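Local coordinates for protein type III restriction-modification enzyme EcoP15I Mod subunit (Escherichia coli, PDB 4ZCF) that binds the DNA site 5'-CAGCAG-3' and methylates its second adenine at N6 using S-adenosyl-L-methionine, and is also required for DNA restriction together with the Res subunit, at residues 84-90 and 504-510; 558-562 and 572-576. All coordinates share one frame; numbering follows the deposited sequence.

Contact 1: residues 84-90 and 504-510; sequences HNQQEEN and DQGFKVY
N85 grips the backbone of V509 with both ends of its carboxamide. The amide N of V509 donates to OD1 of N85 over 2.7 Å, nearly straight at 164° although tilted from the carbonyl plane, while ND2 of N85 donates to the V509 O over 3.0 Å, lying in that carbonyl's plane. This two-bond clasp fixes the rotation of the amide, and the N85 ND2 has a second acceptor in E80. Cutting N85 back to an alanine is likely to leave the V509 N-H and C=O, and E80, without these partners.

Two further polar contacts are weaker. H84 NE2 reaches the F507 O at the edge of the imidazole, 3.0 Å away but poorly aligned (128°), and the F507 N makes a long, weak bond to N90 OD1. N90 ND2 turns back to the H84 O at 2.7 Å, closing the 84-90 turn on itself; Q87 N approaches the same oxygen from the opposite face of its plane. G506 CA adds a CA-H...O contact to the E89 O.

Ring contacts centre on H84, swung out with CG anti to the backbone N (chi1 -171°). CG2 of V509 makes a CH-pi contact over one face, 3.7 Å from the centroid, and N90 ND2 lies off-centre over the other. The F507 ring meets the imidazole obliquely, CE1 of H84 coming 3.5 Å from CZ of F507.

Outside the segments, H84 and F507 pack on helix 487-500 through I496. Pairing with both backbone groups of V509 much as a neighbouring strand would, N85 ties the end of helix 82-86 to strand 508-514, which lies between strands 76-80 and 96-99 in the mixed sheet of the Rossmann-like methylase; 76-80 is one of that sheet's two outermost strands within this chain.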
loop_
_atom_site.group_PDB
_atom_site.type_symbol
_atom_site.label_atom_id
_atom_site.label_comp_id
_atom_site.label_asym_id
_atom_site.label_seq_id
_atom_site.Cartn_x
_atom_site.Cartn_y
_atom_site.Cartn_z
ATOM N N HIS A 84 -36.642 -2.089 11.126
ATOM C CA HIS A 84 -35.930 -1.091 10.332
ATOM C C HIS A 84 -35.884 -1.424 8.813
ATOM O O HIS A 84 -36.245 -0.579 7.998
ATOM C CB HIS A 84 -34.506 -0.827 10.902
ATOM C CG HIS A 84 -33.799 0.340 10.254
ATOM N ND1 HIS A 84 -33.796 1.601 10.834
ATOM C CD2 HIS A 84 -33.151 0.412 9.070
ATOM C CE1 HIS A 84 -33.138 2.377 9.999
ATOM N NE2 HIS A 84 -32.740 1.709 8.924
ATOM N N ASN A 85 -35.443 -2.626 8.441
ATOM C CA ASN A 85 -35.286 -2.990 7.025
ATOM C C ASN A 85 -36.557 -3.067 6.198
ATOM O O ASN A 85 -36.496 -2.866 4.984
ATOM C CB ASN A 85 -34.428 -4.245 6.859
ATOM C CG ASN A 85 -33.104 -4.180 7.564
ATOM O OD1 ASN A 85 -32.639 -3.120 7.971
ATOM N ND2 ASN A 85 -32.482 -5.323 7.762
ATOM N N GLN A 86 -37.697 -3.351 6.844
ATOM C CA GLN A 86 -39.009 -3.474 6.191
ATOM C C GLN A 86 -39.672 -2.115 5.920
ATOM O O GLN A 86 -40.651 -2.057 5.164
ATOM C CB GLN A 86 -39.950 -4.417 6.980
ATOM C CG GLN A 86 -39.681 -5.903 6.721
ATOM C CD GLN A 86 -40.841 -6.800 7.114
ATOM O OE1 GLN A 86 -41.949 -6.723 6.557
ATOM N NE2 GLN A 86 -40.595 -7.714 8.048
ATOM N N GLN A 87 -39.144 -1.024 6.526
ATOM C CA GLN A 87 -39.678 0.317 6.292
ATOM C C GLN A 87 -39.408 0.711 4.848
ATOM O O GLN A 87 -38.379 0.331 4.293
ATOM C CB GLN A 87 -39.158 1.341 7.312
ATOM C CG GLN A 87 -39.798 1.133 8.681
ATOM C CD GLN A 87 -39.376 2.155 9.694
ATOM O OE1 GLN A 87 -39.772 3.325 9.628
ATOM N NE2 GLN A 87 -38.619 1.725 10.697
ATOM N N GLU A 88 -40.404 1.346 4.203
ATOM C CA GLU A 88 -40.361 1.749 2.796
ATOM C C GLU A 88 -39.008 2.380 2.374
ATOM O O GLU A 88 -38.435 1.953 1.374
ATOM C CB GLU A 88 -41.563 2.649 2.450
ATOM C CG GLU A 88 -42.006 2.547 0.996
ATOM C CD GLU A 88 -42.875 1.363 0.591
ATOM O OE1 GLU A 88 -42.938 0.356 1.339
ATOM O OE2 GLU A 88 -43.504 1.452 -0.489
ATOM N N GLU A 89 -38.489 3.341 3.164
ATOM C CA GLU A 89 -37.203 4.024 2.933
ATOM C C GLU A 89 -35.992 3.054 2.859
ATOM O O GLU A 89 -35.219 3.088 1.901
ATOM C CB GLU A 89 -36.966 5.155 3.973
ATOM C CG GLU A 89 -37.189 4.783 5.438
ATOM C CD GLU A 89 -38.568 5.068 6.008
ATOM O OE1 GLU A 89 -39.558 5.056 5.240
ATOM O OE2 GLU A 89 -38.657 5.301 7.236
ATOM N N ASN A 90 -35.902 2.144 3.819
ATOM C CA ASN A 90 -34.842 1.156 3.959
ATOM C C ASN A 90 -34.959 -0.088 3.088
ATOM O O ASN A 90 -33.954 -0.763 2.879
ATOM C CB ASN A 90 -34.752 0.758 5.414
ATOM C CG ASN A 90 -34.791 1.950 6.316
ATOM O OD1 ASN A 90 -33.984 2.875 6.201
ATOM N ND2 ASN A 90 -35.769 1.993 7.183
ATOM N N ASP A 504 -34.839 10.611 1.533
ATOM C CA ASP A 504 -35.208 9.274 2.033
ATOM C C ASP A 504 -34.437 8.135 1.353
ATOM O O ASP A 504 -35.035 7.117 0.981
ATOM C CB ASP A 504 -36.738 9.038 1.963
ATOM C CG ASP A 504 -37.562 9.993 2.804
ATOM O OD1 ASP A 504 -37.600 9.811 4.046
ATOM O OD2 ASP A 504 -38.194 10.910 2.218
ATOM N N GLN A 505 -33.109 8.292 1.204
ATOM C CA GLN A 505 -32.272 7.261 0.579
ATOM C C GLN A 505 -32.283 5.918 1.288
ATOM O O GLN A 505 -32.122 4.891 0.629
ATOM C CB GLN A 505 -30.835 7.737 0.390
ATOM C CG GLN A 505 -30.676 8.602 -0.840
ATOM C CD GLN A 505 -29.250 8.970 -1.117
ATOM O OE1 GLN A 505 -28.918 10.155 -1.220
ATOM N NE2 GLN A 505 -28.399 7.962 -1.329
ATOM N N GLY A 506 -32.433 5.945 2.612
ATOM C CA GLY A 506 -32.465 4.764 3.470
ATOM C C GLY A 506 -31.190 3.943 3.533
ATOM O O GLY A 506 -30.274 4.103 2.719
ATOM N N PHE A 507 -31.164 3.002 4.489
ATOM C CA PHE A 507 -30.077 2.068 4.752
ATOM C C PHE A 507 -30.636 0.868 5.524
ATOM O O PHE A 507 -31.598 1.022 6.283
ATOM C CB PHE A 507 -28.941 2.754 5.572
ATOM C CG PHE A 507 -29.341 3.239 6.950
ATOM C CD1 PHE A 507 -30.087 4.398 7.109
ATOM C CD2 PHE A 507 -28.978 2.525 8.091
ATOM C CE1 PHE A 507 -30.486 4.817 8.372
ATOM C CE2 PHE A 507 -29.363 2.958 9.358
ATOM C CZ PHE A 507 -30.111 4.102 9.491
ATOM N N LYS A 508 -29.996 -0.315 5.369
ATOM C CA LYS A 508 -30.371 -1.523 6.089
ATOM C C LYS A 508 -29.489 -1.706 7.317
ATOM O O LYS A 508 -28.313 -1.339 7.297
ATOM C CB LYS A 508 -30.333 -2.747 5.168
ATOM C CG LYS A 508 -31.617 -2.920 4.351
ATOM C CD LYS A 508 -31.491 -3.860 3.154
ATOM C CE LYS A 508 -31.145 -5.304 3.459
ATOM N NZ LYS A 508 -30.956 -6.096 2.206
ATOM N N VAL A 509 -30.085 -2.211 8.414
ATOM C CA VAL A 509 -29.399 -2.489 9.686
ATOM C C VAL A 509 -29.201 -4.014 9.815
ATOM O O VAL A 509 -30.072 -4.792 9.430
ATOM C CB VAL A 509 -30.087 -1.847 10.938
ATOM C CG1 VAL A 509 -29.364 -2.201 12.238
ATOM C CG2 VAL A 509 -30.173 -0.335 10.799
ATOM N N TYR A 510 -28.017 -4.404 10.296
ATOM C CA TYR A 510 -27.567 -5.757 10.572
ATOM C C TYR A 510 -26.843 -5.709 11.886
ATOM O O TYR A 510 -26.328 -4.652 12.252
ATOM C CB TYR A 510 -26.636 -6.264 9.468
ATOM C CG TYR A 510 -27.395 -6.727 8.257
ATOM C CD1 TYR A 510 -27.868 -8.027 8.166
ATOM C CD2 TYR A 510 -27.721 -5.843 7.236
ATOM C CE1 TYR A 510 -28.603 -8.453 7.060
ATOM C CE2 TYR A 510 -28.476 -6.251 6.134
ATOM C CZ TYR A 510 -28.936 -7.549 6.064
ATOM O OH TYR A 510 -29.641 -7.960 4.962
#

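Contact 2: residues 558-562 and 572-576; sequences TTPIE and HLCDG
E562 and L573 form an antiparallel hydrogen-bonded pair where the edge strand 562-566 of the C-terminal five-stranded mixed sheet meets strand 569-574, its neighbour in a beta hairpin. The E562 N donates to the L573 O and the L573 N to the E562 O, both at 3.0 Å. The same two oxygens also receive CA-H...O contacts, from I561 and H572 respectively. On the sheet face shared by E562 and L573 the side chains run side by side in the same direction, with CG of E562 3.8 Å from CB of L573.

I561 packs against the residues on either side of L573: its CG2 meets CB of H572 at 3.7 Å and its CG1 approaches SG of C574. Before the strand begins, the chain at T559 and P560 passes alongside C574.

In the next shell, helix 539-552 backs the contact, L546 touching both I561 and H572 and C550 touching I561 and C574. Y542 holds H572 NE2 by a hydrogen bond, and R577 forms a salt bridge with D575. With its sulfur anti to the backbone N (chi1 178°), C574 SG lies 3.8 Å from the methyl T559 CG2.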
loop_
_atom_site.group_PDB
_atom_site.type_symbol
_atom_site.label_atom_id
_atom_site.label_comp_id
_atom_site.label_asym_id
_atom_site.label_seq_id
_atom_site.Cartn_x
_atom_site.Cartn_y
_atom_site.Cartn_z
ATOM N N THR A 558 -26.892 -6.866 0.116
ATOM C CA THR A 558 -27.826 -6.103 -0.722
ATOM C C THR A 558 -28.628 -7.000 -1.676
ATOM O O THR A 558 -29.704 -6.590 -2.117
ATOM C CB THR A 558 -27.119 -4.922 -1.423
ATOM O OG1 THR A 558 -26.024 -5.404 -2.223
ATOM C CG2 THR A 558 -26.657 -3.859 -0.440
ATOM N N THR A 559 -28.101 -8.214 -1.984
ATOM C CA THR A 559 -28.739 -9.237 -2.825
ATOM C C THR A 559 -30.071 -9.644 -2.141
ATOM O O THR A 559 -30.098 -9.835 -0.916
ATOM C CB THR A 559 -27.781 -10.439 -3.027
ATOM O OG1 THR A 559 -26.512 -9.983 -3.508
ATOM C CG2 THR A 559 -28.328 -11.485 -3.985
ATOM N N PRO A 560 -31.200 -9.732 -2.876
ATOM C CA PRO A 560 -32.453 -10.082 -2.205
ATOM C C PRO A 560 -32.651 -11.587 -2.015
ATOM O O PRO A 560 -32.157 -12.409 -2.794
ATOM C CB PRO A 560 -33.528 -9.445 -3.101
ATOM C CG PRO A 560 -32.798 -8.920 -4.339
ATOM C CD PRO A 560 -31.429 -9.509 -4.319
ATOM N N ILE A 561 -33.353 -11.937 -0.931
ATOM C CA ILE A 561 -33.715 -13.309 -0.594
ATOM C C ILE A 561 -35.224 -13.442 -0.907
ATOM O O ILE A 561 -36.056 -12.887 -0.182
ATOM C CB ILE A 561 -33.372 -13.667 0.885
ATOM C CG1 ILE A 561 -31.889 -13.352 1.228
ATOM C CG2 ILE A 561 -33.740 -15.126 1.176
ATOM C CD1 ILE A 561 -31.554 -13.267 2.711
ATOM N N GLU A 562 -35.561 -14.119 -2.018
ATOM C CA GLU A 562 -36.956 -14.308 -2.402
ATOM C C GLU A 562 -37.587 -15.557 -1.806
ATOM O O GLU A 562 -36.941 -16.599 -1.715
ATOM C CB GLU A 562 -37.172 -14.221 -3.920
ATOM C CG GLU A 562 -36.201 -15.007 -4.775
ATOM C CD GLU A 562 -36.424 -14.786 -6.260
ATOM O OE1 GLU A 562 -35.814 -13.843 -6.820
ATOM O OE2 GLU A 562 -37.231 -15.535 -6.859
ATOM N N HIS A 572 -36.273 -20.501 0.113
ATOM C CA HIS A 572 -35.690 -19.187 -0.165
ATOM C C HIS A 572 -34.630 -19.310 -1.234
ATOM O O HIS A 572 -33.833 -20.235 -1.194
ATOM C CB HIS A 572 -35.099 -18.551 1.108
ATOM C CG HIS A 572 -35.925 -18.781 2.337
ATOM N ND1 HIS A 572 -36.955 -17.927 2.683
ATOM C CD2 HIS A 572 -35.876 -19.794 3.236
ATOM C CE1 HIS A 572 -37.486 -18.434 3.783
ATOM N NE2 HIS A 572 -36.871 -19.555 4.153
ATOM N N LEU A 573 -34.637 -18.385 -2.199
ATOM C CA LEU A 573 -33.676 -18.333 -3.298
ATOM C C LEU A 573 -32.843 -17.063 -3.152
ATOM O O LEU A 573 -33.404 -15.988 -2.902
ATOM C CB LEU A 573 -34.406 -18.365 -4.663
ATOM C CG LEU A 573 -33.543 -18.544 -5.939
ATOM C CD1 LEU A 573 -32.891 -19.929 -6.000
ATOM C CD2 LEU A 573 -34.350 -18.288 -7.205
ATOM N N CYS A 574 -31.503 -17.201 -3.275
ATOM C CA CYS A 574 -30.544 -16.094 -3.180
ATOM C C CYS A 574 -29.266 -16.376 -3.931
ATOM O O CYS A 574 -28.461 -17.183 -3.467
ATOM C CB CYS A 574 -30.247 -15.713 -1.732
ATOM S SG CYS A 574 -29.030 -14.376 -1.558
ATOM N N ASP A 575 -29.044 -15.646 -5.042
ATOM C CA ASP A 575 -27.854 -15.743 -5.886
ATOM C C ASP A 575 -27.576 -17.193 -6.318
ATOM O O ASP A 575 -26.542 -17.765 -5.959
ATOM C CB ASP A 575 -26.630 -15.061 -5.211
ATOM C CG ASP A 575 -25.463 -14.674 -6.118
ATOM O OD1 ASP A 575 -25.678 -14.541 -7.349
ATOM O OD2 ASP A 575 -24.348 -14.443 -5.588
ATOM N N GLY A 576 -28.531 -17.778 -7.049
ATOM C CA GLY A 576 -28.446 -19.138 -7.574
ATOM C C GLY A 576 -28.560 -20.278 -6.575
ATOM O O GLY A 576 -28.691 -21.430 -6.992
#

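Contacts 1 and 2 follow one another along the chain, the first closing at residue 510 before the second opens at 558, and their centres lie about 17 Å apart. Contact 1 belongs to the large sheet of the methylase region, contact 2 to the separate sheet of the C-terminal domain. They touch where K508 NZ packs 4.3 Å from CA of T558, and the same NZ donates a hydrogen bond to the L557 O. Neither lies at the DNA: their nearest atoms are about 31 and 33 Å from the bound nucleic acid. That distance is consistent with structural packing, with K508 bridging methylase sheet and C-terminal domain.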